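Local coordinates for 3-dehydroquinate dehydratase (Clostridium difficile, PDB 4H3D), which catalyses the cis-dehydration of 3-dehydroquinate to 3-dehydroshikimate through a covalent imine intermediate, the third step of the chorismate pathway, at the interface of chains A and B. Numbering follows the deposited sequence. Chains: chain A/B, 3-dehydroquinate dehydratase.

The interface of chains A and B. Residues chain A 218, 245, 249, 252-253; chain B 218, 241, 249, 252.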
ATOM      1  N   LEU A 218       2.303   5.055   1.222  1.00 20.68           N
ATOM      2  CA  LEU A 218       3.178   4.097   0.557  1.00 21.68           C
ATOM      3  C   LEU A 218       3.026   4.006  -0.948  1.00 23.40           C
ATOM      4  O   LEU A 218       3.984   3.676  -1.644  1.00 23.56           O
ATOM      5  CB  LEU A 218       2.936   2.690   1.139  1.00 20.54           C
ATOM      6  CG  LEU A 218       3.062   2.458   2.655  1.00 25.17           C
ATOM      7  CD1 LEU A 218       2.944   0.975   2.973  1.00 25.69           C
ATOM      8  CD2 LEU A 218       4.374   2.984   3.202  1.00 30.58           C
ATOM      9  N   GLU A 245      11.885   2.641   7.381  1.00 39.14           N
ATOM     10  CA  GLU A 245      11.168   1.549   6.709  1.00 42.04           C
ATOM     11  C   GLU A 245      10.553   2.071   5.433  1.00 40.17           C
ATOM     12  O   GLU A 245      10.647   1.446   4.373  1.00 39.05           O
ATOM     13  CB  GLU A 245      10.061   0.994   7.612  1.00 43.80           C
ATOM     14  CG  GLU A 245      10.502   0.643   9.038  1.00 50.49           C
ATOM     15  CD  GLU A 245      11.703  -0.285   9.084  1.00 58.60           C
ATOM     16  OE1 GLU A 245      12.214  -0.656   8.005  1.00 57.72           O
ATOM     17  OE2 GLU A 245      12.142  -0.644  10.206  1.00 64.35           O
ATOM     18  N   VAL A 249      10.366   0.382   1.301  1.00 34.91           N
ATOM     19  CA  VAL A 249       9.071   0.107   0.701  1.00 32.99           C
ATOM     20  C   VAL A 249       8.927   0.852  -0.618  1.00 30.11           C
ATOM     21  O   VAL A 249       8.563   0.258  -1.630  1.00 30.64           O
ATOM     22  CB  VAL A 249       7.924   0.444   1.677  1.00 32.00           C
ATOM     23  CG1 VAL A 249       6.584   0.208   1.034  1.00 31.94           C
ATOM     24  CG2 VAL A 249       8.058  -0.408   2.963  1.00 37.82           C
ATOM     25  N   LEU A 252      11.009  -0.760  -3.275  1.00 39.64           N
ATOM     26  CA  LEU A 252      10.374  -2.043  -3.561  1.00 41.03           C
ATOM     27  C   LEU A 252       9.224  -1.831  -4.548  1.00 39.49           C
ATOM     28  O   LEU A 252       9.095  -2.555  -5.528  1.00 40.17           O
ATOM     29  CB  LEU A 252       9.841  -2.643  -2.253  1.00 42.67           C
ATOM     30  CG  LEU A 252       9.046  -3.942  -2.246  1.00 48.90           C
ATOM     31  CD1 LEU A 252       8.580  -4.204  -0.826  1.00 54.56           C
ATOM     32  CD2 LEU A 252       7.861  -3.896  -3.165  1.00 49.10           C
ATOM     33  N   LEU A 253       8.394  -0.824  -4.286  1.00 36.31           N
ATOM     34  CA  LEU A 253       7.252  -0.534  -5.148  1.00 35.69           C
ATOM     35  C   LEU A 253       7.669   0.103  -6.483  1.00 35.08           C
ATOM     36  O   LEU A 253       7.027  -0.117  -7.517  1.00 35.70           O
ATOM     37  CB  LEU A 253       6.232   0.338  -4.411  1.00 33.24           C
ATOM     38  CG  LEU A 253       5.640  -0.309  -3.149  1.00 34.21           C
ATOM     39  CD1 LEU A 253       4.612   0.637  -2.476  1.00 31.60           C
ATOM     40  CD2 LEU A 253       5.007  -1.641  -3.462  1.00 37.23           C
TER
ATOM     41  N   LEU B 218      -0.922  -5.491  -0.337  1.00 22.99           N
ATOM     42  CA  LEU B 218      -0.358  -4.962   0.902  1.00 24.61           C
ATOM     43  C   LEU B 218      -1.377  -4.576   1.942  1.00 25.26           C
ATOM     44  O   LEU B 218      -1.083  -4.648   3.128  1.00 26.31           O
ATOM     45  CB  LEU B 218       0.469  -3.695   0.594  1.00 25.28           C
ATOM     46  CG  LEU B 218       1.577  -3.784  -0.462  1.00 25.60           C
ATOM     47  CD1 LEU B 218       2.269  -2.445  -0.612  1.00 31.52           C
ATOM     48  CD2 LEU B 218       2.594  -4.853  -0.087  1.00 24.98           C
ATOM     49  N   ILE B 241       5.761  -9.355  -5.506  1.00 38.92           N
ATOM     50  CA  ILE B 241       6.571  -8.888  -4.386  1.00 38.11           C
ATOM     51  C   ILE B 241       7.148 -10.141  -3.723  1.00 35.96           C
ATOM     52  O   ILE B 241       6.412 -11.093  -3.475  1.00 31.30           O
ATOM     53  CB  ILE B 241       5.716  -8.018  -3.404  1.00 37.68           C
ATOM     54  CG1 ILE B 241       6.516  -7.608  -2.169  1.00 41.04           C
ATOM     55  CG2 ILE B 241       4.479  -8.751  -2.961  1.00 38.32           C
ATOM     56  CD1 ILE B 241       5.764  -6.632  -1.281  1.00 46.57           C
ATOM     57  N   VAL B 249       6.354  -5.491   4.985  1.00 32.73           N
ATOM     58  CA  VAL B 249       5.313  -4.474   4.794  1.00 31.82           C
ATOM     59  C   VAL B 249       4.053  -4.783   5.621  1.00 29.82           C
ATOM     60  O   VAL B 249       3.483  -3.884   6.248  1.00 31.32           O
ATOM     61  CB  VAL B 249       4.940  -4.299   3.319  1.00 29.75           C
ATOM     62  CG1 VAL B 249       3.843  -3.229   3.169  1.00 31.79           C
ATOM     63  CG2 VAL B 249       6.170  -3.896   2.503  1.00 33.79           C
ATOM     64  N   LEU B 252       4.642  -3.879   9.165  1.00 34.77           N
ATOM     65  CA  LEU B 252       4.658  -2.429   9.301  1.00 38.48           C
ATOM     66  C   LEU B 252       3.220  -1.865   9.360  1.00 36.77           C
ATOM     67  O   LEU B 252       2.936  -0.955  10.144  1.00 36.46           O
ATOM     68  CB  LEU B 252       5.437  -1.803   8.138  1.00 40.28           C
ATOM     69  CG  LEU B 252       5.570  -0.280   8.121  1.00 45.84           C
ATOM     70  CD1 LEU B 252       6.373   0.205   9.328  1.00 51.28           C
ATOM     71  CD2 LEU B 252       6.224   0.174   6.823  1.00 47.82           C
TER
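A:Leu252 meets B:Ile241 across the subunit boundary of this type I dehydroquinase, a class I aldolase-type TIM barrel whose last helix contributes to the subunit contact. No nitrogen or oxygen of one side comes within bonding distance of the other in this patch, so carbon packing makes the contact. The two side chains lie nearly perpendicular, and both methyls of the A:Leu252 fork take the tip of the isoleucine: B:Ile241 CD1 lies 3.7 Å from A:Leu252 CD1 and 3.9 Å from A:Leu252 CD2. A:Leu252 CD1 also approaches B:Val249 CG2 at 4.1 Å. Beside it A:Val249 meets its own counterpart, CG2 of A:Val249 to CG2 of B:Val249 at 4.0 Å, which places this pair close to the two-fold axis. In each valine CG1 lies anti to the backbone N (chi1 178° and 180°), which puts CG2 anti to the carbonyl carbon and toward the partner. The helices 243-255 of A and 243-256 of B run in roughly opposite directions here, and B:Leu252 ends up opposite A:Glu245. Its fork straddles the glutamate's beta-carbon, with B:Leu252 CD2 4.0 Å from A:Glu245 CB. The A:Glu245 chain bends at chi2 (-53°) and carries its carboxylate away from the leucine, so the charged residue presents aliphatic carbon to the partner. A:Leu253 and B:Leu218 meet end-on through their methyls, CD2 of A:Leu253 being 4.0 Å from CD1 of B:Leu218. The enzyme is a homodimer or homotetramer, and this two-fold contact would fit either; the patch centre lies about 21 Å from the Schiff-base lysine A:Lys174.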